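Long-range contact in tryptophan synthase alpha chain (Chlamydia trachomatis, PDB 6V82), which probably cleaves indoleglycerol phosphate to indole and glyceraldehyde 3-phosphate, the alpha-subunit half-reaction in the last step of tryptophan biosynthesis: residues Leu109-Ile123 with Phe137-Leu151. Sequence-based numbering, arbitrary orientation.
Sequences LRRLKDAGINGVCVI and FFEDLLAVGLDPILL
Leu109 of helix 106-115 fits as a knob among Phe137, Asp140, Leu141 and Val144 of helix 136-144, and illustrates how neighbouring helices on the outside of a TIM barrel interlock. Its CD1 lies 3.7 Å from Asp140 CB, while CD2 approaches the Phe137 ring obliquely; the two helix segments cross at -44°. With CG opposite the backbone N (chi1 -172°), the same ring presents its edge to Val120 CG1 and also meets Tyr98 edge-to-face. Leu146, just after helix 136-144, packs between helix 106-115 and strand 119-122, with CD1 on Val120 CG2 and CD2 against Lys113 CB at 3.8 Å.

Beneath these side chains, strands 119-122 and 147-153 run parallel, the two strands of a right-handed beta-alpha-beta crossover through helix 136-144. Asp147 N donates to Asn118 O and Val120 N to Asp147 O; the third bond, Ile149 N to Val120 O, is 2.8 Å long and nearly straight at 174°. Beyond them the strands part and a water takes over, accepting from Val122 N and donating to Ile149 O. Towards the barrel interior, Cys121 and Ile123 approach the predicted catalytic residues Glu44 and Asp55, respectively. Leu151 touches Cys121 and Ile123: its CD2 lies 3.8 Å from Ile123 CD1, and its CD1 3.5 Å from Cys121 SG.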
ATOM      1  N   LEU A 109     -38.920  27.585 -23.668  1.00 34.44           N
ATOM      2  CA  LEU A 109     -40.179  27.167 -23.054  1.00 34.74           C
ATOM      3  C   LEU A 109     -41.368  27.551 -23.926  1.00 35.98           C
ATOM      4  O   LEU A 109     -42.284  26.744 -24.129  1.00 36.81           O
ATOM      5  CB  LEU A 109     -40.315  27.780 -21.664  1.00 31.26           C
ATOM      6  CG  LEU A 109     -39.320  27.264 -20.627  1.00 30.35           C
ATOM      7  CD1 LEU A 109     -39.582  27.933 -19.292  1.00 25.20           C
ATOM      8  CD2 LEU A 109     -39.377  25.732 -20.509  1.00 21.68           C
ATOM      9  N   ARG A 110     -41.367  28.781 -24.451  1.00 31.08           N
ATOM     10  CA  ARG A 110     -42.400  29.195 -25.392  1.00 28.53           C
ATOM     11  C   ARG A 110     -42.414  28.306 -26.625  1.00 32.59           C
ATOM     12  O   ARG A 110     -43.489  27.923 -27.104  1.00 34.07           O
ATOM     13  CB  ARG A 110     -42.203  30.657 -25.797  1.00 31.42           C
ATOM     14  CG  ARG A 110     -42.684  31.636 -24.745  1.00 53.09           C
ATOM     15  CD  ARG A 110     -42.644  33.063 -25.238  1.00 53.19           C
ATOM     16  NE  ARG A 110     -41.269  33.513 -25.390  1.00 56.33           N
ATOM     17  CZ  ARG A 110     -40.694  34.407 -24.600  1.00 61.96           C
ATOM     18  NH1 ARG A 110     -39.425  34.755 -24.805  1.00 67.34           N
ATOM     19  NH2 ARG A 110     -41.400  34.960 -23.617  1.00 60.36           N
ATOM     20  N   ARG A 111     -41.235  27.957 -27.151  1.00 31.87           N
ATOM     21  CA  ARG A 111     -41.196  27.073 -28.311  1.00 32.35           C
ATOM     22  C   ARG A 111     -41.770  25.699 -27.981  1.00 27.92           C
ATOM     23  O   ARG A 111     -42.423  25.080 -28.831  1.00 29.37           O
ATOM     24  CB  ARG A 111     -39.762  26.967 -28.848  1.00 33.09           C
ATOM     25  CG  ARG A 111     -39.222  28.279 -29.443  1.00 33.86           C
ATOM     26  CD  ARG A 111     -37.731  28.171 -29.807  1.00 33.43           C
ATOM     27  NE  ARG A 111     -37.538  27.399 -31.035  1.00 33.47           N
ATOM     28  CZ  ARG A 111     -36.550  26.528 -31.247  1.00 38.51           C
ATOM     29  NH1 ARG A 111     -35.643  26.282 -30.295  1.00 36.64           N
ATOM     30  NH2 ARG A 111     -36.486  25.882 -32.416  1.00 34.69           N
ATOM     31  N   LEU A 112     -41.569  25.217 -26.754  1.00 26.89           N
ATOM     32  CA  LEU A 112     -42.172  23.945 -26.352  1.00 27.45           C
ATOM     33  C   LEU A 112     -43.695  24.039 -26.349  1.00 32.34           C
ATOM     34  O   LEU A 112     -44.388  23.178 -26.909  1.00 31.78           O
ATOM     35  CB  LEU A 112     -41.671  23.540 -24.970  1.00 25.00           C
ATOM     36  CG  LEU A 112     -40.278  22.942 -24.816  1.00 26.57           C
ATOM     37  CD1 LEU A 112     -39.936  22.917 -23.329  1.00 26.61           C
ATOM     38  CD2 LEU A 112     -40.221  21.543 -25.413  1.00 20.91           C
ATOM     39  N   LYS A 113     -44.229  25.078 -25.699  1.00 29.96           N
ATOM     40  CA  LYS A 113     -45.669  25.290 -25.661  1.00 30.83           C
ATOM     41  C   LYS A 113     -46.242  25.364 -27.067  1.00 37.53           C
ATOM     42  O   LYS A 113     -47.253  24.722 -27.376  1.00 38.53           O
ATOM     43  CB  LYS A 113     -45.982  26.569 -24.887  1.00 27.95           C
ATOM     44  CG  LYS A 113     -47.428  27.000 -24.984  1.00 29.41           C
ATOM     45  CD  LYS A 113     -48.121  27.023 -23.628  1.00 39.88           C
ATOM     46  CE  LYS A 113     -49.633  26.996 -23.772  1.00 42.87           C
ATOM     47  NZ  LYS A 113     -50.046  25.657 -24.303  1.00 47.97           N
ATOM     48  N   ASP A 114     -45.592  26.136 -27.942  1.00 37.39           N
ATOM     49  CA  ASP A 114     -46.058  26.261 -29.320  1.00 32.03           C
ATOM     50  C   ASP A 114     -45.980  24.940 -30.065  1.00 35.15           C
ATOM     51  O   ASP A 114     -46.805  24.682 -30.944  1.00 34.71           O
ATOM     52  CB  ASP A 114     -45.252  27.328 -30.053  1.00 34.43           C
ATOM     53  CG  ASP A 114     -45.528  28.727 -29.521  1.00 58.00           C
ATOM     54  OD1 ASP A 114     -46.414  28.869 -28.643  1.00 61.66           O
ATOM     55  OD2 ASP A 114     -44.856  29.686 -29.974  1.00 70.28           O
ATOM     56  N   ALA A 115     -45.020  24.075 -29.720  1.00 35.01           N
ATOM     57  CA  ALA A 115     -44.901  22.817 -30.450  1.00 30.54           C
ATOM     58  C   ALA A 115     -46.011  21.839 -30.073  1.00 35.79           C
ATOM     59  O   ALA A 115     -46.365  20.965 -30.877  1.00 33.90           O
ATOM     60  CB  ALA A 115     -43.527  22.199 -30.207  1.00 23.53           C
ATOM     61  N   GLY A 116     -46.579  21.978 -28.873  1.00 28.82           N
ATOM     62  CA  GLY A 116     -47.588  21.044 -28.427  1.00 29.51           C
ATOM     63  C   GLY A 116     -47.485  20.597 -26.978  1.00 32.07           C
ATOM     64  O   GLY A 116     -48.387  19.900 -26.505  1.00 34.64           O
ATOM     65  N   ILE A 117     -46.419  20.966 -26.254  1.00 26.54           N
ATOM     66  CA  ILE A 117     -46.290  20.535 -24.858  1.00 26.13           C
ATOM     67  C   ILE A 117     -47.301  21.287 -23.999  1.00 28.35           C
ATOM     68  O   ILE A 117     -47.530  22.488 -24.192  1.00 29.51           O
ATOM     69  CB  ILE A 117     -44.859  20.759 -24.335  1.00 22.69           C
ATOM     70  CG1 ILE A 117     -43.840  19.859 -25.058  1.00 24.60           C
ATOM     71  CG2 ILE A 117     -44.813  20.552 -22.822  1.00 19.62           C
ATOM     72  CD1 ILE A 117     -44.139  18.358 -24.972  1.00 21.62           C
ATOM     73  N   ASN A 118     -47.917  20.585 -23.043  1.00 28.81           N
ATOM     74  CA  ASN A 118     -48.910  21.183 -22.159  1.00 22.88           C
ATOM     75  C   ASN A 118     -48.490  21.229 -20.705  1.00 28.08           C
ATOM     76  O   ASN A 118     -48.924  22.121 -19.975  1.00 25.42           O
ATOM     77  CB  ASN A 118     -50.235  20.418 -22.248  1.00 26.39           C
ATOM     78  CG  ASN A 118     -50.695  20.239 -23.678  1.00 32.90           C
ATOM     79  OD1 ASN A 118     -50.696  19.121 -24.196  1.00 33.70           O
ATOM     80  ND2 ASN A 118     -51.057  21.346 -24.340  1.00 30.60           N
ATOM     81  N   GLY A 119     -47.688  20.283 -20.255  1.00 33.28           N
ATOM     82  CA  GLY A 119     -47.224  20.282 -18.886  1.00 31.17           C
ATOM     83  C   GLY A 119     -45.766  19.909 -18.855  1.00 28.09           C
ATOM     84  O   GLY A 119     -45.251  19.251 -19.765  1.00 31.09           O
ATOM     85  N   VAL A 120     -45.097  20.343 -17.795  1.00 23.37           N
ATOM     86  CA  VAL A 120     -43.693  20.030 -17.577  1.00 24.04           C
ATOM     87  C   VAL A 120     -43.553  19.460 -16.178  1.00 23.25           C
ATOM     88  O   VAL A 120     -44.017  20.061 -15.202  1.00 30.46           O
ATOM     89  CB  VAL A 120     -42.787  21.261 -17.775  1.00 24.72           C
ATOM     90  CG1 VAL A 120     -41.370  20.940 -17.349  1.00 25.88           C
ATOM     91  CG2 VAL A 120     -42.809  21.700 -19.254  1.00 23.32           C
ATOM     92  N   CYS A 121     -42.955  18.284 -16.089  1.00 19.30           N
ATOM     93  CA  CYS A 121     -42.669  17.625 -14.820  1.00 25.90           C
ATOM     94  C   CYS A 121     -41.152  17.562 -14.650  1.00 24.76           C
ATOM     95  O   CYS A 121     -40.456  16.921 -15.450  1.00 19.07           O
ATOM     96  CB  CYS A 121     -43.285  16.228 -14.790  1.00 26.98           C
ATOM     97  SG  CYS A 121     -43.031  15.346 -13.233  1.00 34.21           S
ATOM     98  N   VAL A 122     -40.633  18.259 -13.647  1.00 23.07           N
ATOM     99  CA  VAL A 122     -39.198  18.289 -13.403  1.00 28.41           C
ATOM    100  C   VAL A 122     -38.938  17.490 -12.132  1.00 28.81           C
ATOM    101  O   VAL A 122     -39.275  17.936 -11.022  1.00 27.78           O
ATOM    102  CB  VAL A 122     -38.658  19.718 -13.307  1.00 26.52           C
ATOM    103  CG1 VAL A 122     -37.140  19.686 -13.293  1.00 29.10           C
ATOM    104  CG2 VAL A 122     -39.124  20.510 -14.494  1.00 23.88           C
ATOM    105  N   ILE A 123     -38.327  16.307 -12.303  1.00 28.37           N
ATOM    106  CA  ILE A 123     -38.318  15.294 -11.244  1.00 29.19           C
ATOM    107  C   ILE A 123     -37.357  15.666 -10.119  1.00 29.48           C
ATOM    108  O   ILE A 123     -37.559  15.255  -8.969  1.00 30.26           O
ATOM    109  CB  ILE A 123     -37.997  13.903 -11.829  1.00 27.65           C
ATOM    110  CG1 ILE A 123     -38.268  12.806 -10.796  1.00 31.07           C
ATOM    111  CG2 ILE A 123     -36.562  13.827 -12.302  1.00 27.28           C
ATOM    112  CD1 ILE A 123     -39.738  12.607 -10.479  1.00 33.43           C
ATOM    113  N   PHE A 137     -37.900  28.852 -12.254  1.00 36.95           N
ATOM    114  CA  PHE A 137     -38.345  28.019 -13.363  1.00 31.15           C
ATOM    115  C   PHE A 137     -39.854  27.785 -13.332  1.00 33.99           C
ATOM    116  O   PHE A 137     -40.504  27.789 -14.385  1.00 35.80           O
ATOM    117  CB  PHE A 137     -37.594  26.696 -13.375  1.00 29.74           C
ATOM    118  CG  PHE A 137     -37.861  25.883 -14.602  1.00 32.04           C
ATOM    119  CD1 PHE A 137     -37.252  26.216 -15.814  1.00 32.98           C
ATOM    120  CD2 PHE A 137     -38.745  24.814 -14.561  1.00 24.87           C
ATOM    121  CE1 PHE A 137     -37.506  25.474 -16.962  1.00 33.14           C
ATOM    122  CE2 PHE A 137     -39.016  24.069 -15.703  1.00 32.00           C
ATOM    123  CZ  PHE A 137     -38.393  24.396 -16.907  1.00 32.30           C
ATOM    124  N   PHE A 138     -40.436  27.566 -12.149  1.00 32.29           N
ATOM    125  CA  PHE A 138     -41.885  27.373 -12.104  1.00 37.96           C
ATOM    126  C   PHE A 138     -42.603  28.656 -12.493  1.00 39.88           C
ATOM    127  O   PHE A 138     -43.650  28.621 -13.151  1.00 35.21           O
ATOM    128  CB  PHE A 138     -42.341  26.909 -10.718  1.00 38.35           C
ATOM    129  CG  PHE A 138     -41.941  25.503 -10.384  1.00 40.96           C
ATOM    130  CD1 PHE A 138     -41.926  24.523 -11.357  1.00 39.95           C
ATOM    131  CD2 PHE A 138     -41.564  25.166  -9.092  1.00 45.06           C
ATOM    132  CE1 PHE A 138     -41.550  23.233 -11.045  1.00 37.51           C
ATOM    133  CE2 PHE A 138     -41.191  23.880  -8.777  1.00 40.95           C
ATOM    134  CZ  PHE A 138     -41.184  22.913  -9.756  1.00 37.24           C
ATOM    135  N   GLU A 139     -42.053  29.800 -12.090  1.00 45.56           N
ATOM    136  CA  GLU A 139     -42.582  31.073 -12.558  1.00 48.05           C
ATOM    137  C   GLU A 139     -42.525  31.139 -14.078  1.00 45.64           C
ATOM    138  O   GLU A 139     -43.514  31.487 -14.733  1.00 45.27           O
ATOM    139  CB  GLU A 139     -41.799  32.220 -11.921  1.00 56.58           C
ATOM    140  CG  GLU A 139     -42.669  33.348 -11.405  1.00 73.08           C
ATOM    141  CD  GLU A 139     -43.515  32.943 -10.210  1.00 81.48           C
ATOM    142  OE1 GLU A 139     -42.937  32.498  -9.190  1.00 82.41           O
ATOM    143  OE2 GLU A 139     -44.759  33.075 -10.296  1.00 82.71           O
ATOM    144  N   ASP A 140     -41.383  30.752 -14.655  1.00 48.64           N
ATOM    145  CA  ASP A 140     -41.215  30.771 -16.106  1.00 47.89           C
ATOM    146  C   ASP A 140     -42.244  29.886 -16.804  1.00 42.49           C
ATOM    147  O   ASP A 140     -42.759  30.252 -17.869  1.00 43.55           O
ATOM    148  CB  ASP A 140     -39.794  30.335 -16.478  1.00 50.27           C
ATOM    149  CG  ASP A 140     -38.743  31.437 -16.249  1.00 59.31           C
ATOM    150  OD1 ASP A 140     -39.070  32.492 -15.660  1.00 60.78           O
ATOM    151  OD2 ASP A 140     -37.576  31.239 -16.663  1.00 62.15           O
ATOM    152  N   LEU A 141     -42.553  28.717 -16.225  1.00 36.47           N
ATOM    153  CA  LEU A 141     -43.576  27.840 -16.796  1.00 33.91           C
ATOM    154  C   LEU A 141     -44.932  28.528 -16.808  1.00 38.25           C
ATOM    155  O   LEU A 141     -45.632  28.536 -17.832  1.00 34.94           O
ATOM    156  CB  LEU A 141     -43.676  26.536 -16.005  1.00 26.80           C
ATOM    157  CG  LEU A 141     -42.588  25.478 -16.164  1.00 31.70           C
ATOM    158  CD1 LEU A 141     -43.010  24.205 -15.434  1.00 32.99           C
ATOM    159  CD2 LEU A 141     -42.320  25.186 -17.621  1.00 22.61           C
ATOM    160  N   LEU A 142     -45.320  29.105 -15.668  1.00 34.12           N
ATOM    161  CA  LEU A 142     -46.604  29.788 -15.582  1.00 34.03           C
ATOM    162  C   LEU A 142     -46.670  30.949 -16.554  1.00 37.47           C
ATOM    163  O   LEU A 142     -47.711  31.193 -17.169  1.00 38.54           O
ATOM    164  CB  LEU A 142     -46.839  30.278 -14.160  1.00 30.74           C
ATOM    165  CG  LEU A 142     -47.123  29.176 -13.152  1.00 37.02           C
ATOM    166  CD1 LEU A 142     -47.476  29.790 -11.815  1.00 39.93           C
ATOM    167  CD2 LEU A 142     -48.252  28.321 -13.667  1.00 29.35           C
ATOM    168  N   ALA A 143     -45.553  31.665 -16.721  1.00 40.58           N
ATOM    169  CA  ALA A 143     -45.545  32.855 -17.565  1.00 41.51           C
ATOM    170  C   ALA A 143     -45.847  32.518 -19.019  1.00 42.35           C
ATOM    171  O   ALA A 143     -46.419  33.345 -19.737  1.00 45.26           O
ATOM    172  CB  ALA A 143     -44.198  33.572 -17.453  1.00 34.29           C
ATOM    173  N   VAL A 144     -45.485  31.314 -19.470  1.00 40.00           N
ATOM    174  CA  VAL A 144     -45.711  30.930 -20.856  1.00 41.99           C
ATOM    175  C   VAL A 144     -46.912  30.012 -21.026  1.00 39.43           C
ATOM    176  O   VAL A 144     -47.208  29.608 -22.157  1.00 39.74           O
ATOM    177  CB  VAL A 144     -44.452  30.279 -21.464  1.00 48.11           C
ATOM    178  CG1 VAL A 144     -43.223  31.134 -21.180  1.00 55.34           C
ATOM    179  CG2 VAL A 144     -44.272  28.880 -20.935  1.00 41.77           C
ATOM    180  N   GLY A 145     -47.618  29.670 -19.948  1.00 38.42           N
ATOM    181  CA  GLY A 145     -48.821  28.863 -20.053  1.00 36.18           C
ATOM    182  C   GLY A 145     -48.624  27.362 -19.988  1.00 41.45           C
ATOM    183  O   GLY A 145     -49.545  26.617 -20.352  1.00 45.38           O
ATOM    184  N   LEU A 146     -47.460  26.891 -19.554  1.00 34.91           N
ATOM    185  CA  LEU A 146     -47.252  25.473 -19.326  1.00 29.86           C
ATOM    186  C   LEU A 146     -47.655  25.130 -17.901  1.00 35.96           C
ATOM    187  O   LEU A 146     -47.477  25.930 -16.978  1.00 41.24           O
ATOM    188  CB  LEU A 146     -45.792  25.090 -19.568  1.00 24.85           C
ATOM    189  CG  LEU A 146     -45.255  25.276 -20.983  1.00 28.99           C
ATOM    190  CD1 LEU A 146     -43.735  25.224 -20.984  1.00 25.12           C
ATOM    191  CD2 LEU A 146     -45.824  24.218 -21.905  1.00 33.06           C
ATOM    192  N   ASP A 147     -48.213  23.932 -17.726  1.00 34.37           N
ATOM    193  CA  ASP A 147     -48.623  23.471 -16.405  1.00 36.93           C
ATOM    194  C   ASP A 147     -47.456  22.795 -15.700  1.00 34.97           C
ATOM    195  O   ASP A 147     -46.964  21.768 -16.192  1.00 34.62           O
ATOM    196  CB  ASP A 147     -49.781  22.495 -16.506  1.00 42.54           C
ATOM    197  CG  ASP A 147     -51.076  23.167 -16.886  1.00 48.05           C
ATOM    198  OD1 ASP A 147     -51.142  24.411 -16.784  1.00 54.80           O
ATOM    199  OD2 ASP A 147     -52.022  22.451 -17.279  1.00 51.47           O
ATOM    200  N   PRO A 148     -46.991  23.312 -14.563  1.00 32.23           N
ATOM    201  CA  PRO A 148     -45.985  22.585 -13.776  1.00 30.62           C
ATOM    202  C   PRO A 148     -46.627  21.393 -13.073  1.00 32.27           C
ATOM    203  O   PRO A 148     -47.571  21.548 -12.293  1.00 32.80           O
ATOM    204  CB  PRO A 148     -45.485  23.635 -12.777  1.00 26.96           C
ATOM    205  CG  PRO A 148     -46.083  24.948 -13.216  1.00 29.63           C
ATOM    206  CD  PRO A 148     -47.328  24.610 -13.961  1.00 31.70           C
ATOM    207  N   ILE A 149     -46.113  20.199 -13.360  1.00 32.79           N
ATOM    208  CA  ILE A 149     -46.652  18.950 -12.831  1.00 30.77           C
ATOM    209  C   ILE A 149     -45.777  18.531 -11.658  1.00 35.42           C
ATOM    210  O   ILE A 149     -44.635  18.094 -11.847  1.00 37.62           O
ATOM    211  CB  ILE A 149     -46.698  17.856 -13.901  1.00 27.69           C
ATOM    212  CG1 ILE A 149     -47.341  18.377 -15.177  1.00 25.99           C
ATOM    213  CG2 ILE A 149     -47.497  16.681 -13.404  1.00 29.89           C
ATOM    214  CD1 ILE A 149     -48.790  18.797 -14.995  1.00 29.83           C
ATOM    215  N   LEU A 150     -46.304  18.646 -10.445  1.00 34.43           N
ATOM    216  CA  LEU A 150     -45.504  18.452  -9.244  1.00 34.04           C
ATOM    217  C   LEU A 150     -45.833  17.108  -8.608  1.00 36.11           C
ATOM    218  O   LEU A 150     -46.830  16.473  -8.945  1.00 32.86           O
ATOM    219  CB  LEU A 150     -45.745  19.597  -8.255  1.00 32.97           C
ATOM    220  CG  LEU A 150     -44.862  20.841  -8.395  1.00 36.83           C
ATOM    221  CD1 LEU A 150     -44.782  21.336  -9.825  1.00 35.84           C
ATOM    222  CD2 LEU A 150     -45.370  21.949  -7.489  1.00 41.51           C
ATOM    223  N   LEU A 151     -44.963  16.670  -7.692  1.00 37.56           N
ATOM    224  CA  LEU A 151     -45.080  15.380  -7.017  1.00 35.67           C
ATOM    225  C   LEU A 151     -45.133  15.587  -5.506  1.00 37.78           C
ATOM    226  O   LEU A 151     -44.299  16.306  -4.946  1.00 39.29           O
ATOM    227  CB  LEU A 151     -43.907  14.455  -7.360  1.00 34.68           C
ATOM    228  CG  LEU A 151     -43.828  13.783  -8.736  1.00 41.73           C
ATOM    229  CD1 LEU A 151     -43.202  14.681  -9.778  1.00 41.25           C
ATOM    230  CD2 LEU A 151     -43.032  12.495  -8.611  1.00 50.06           C
TER
HETATM  231  O   HOH W   1     -42.166  19.562 -11.745  1.00 26.18           O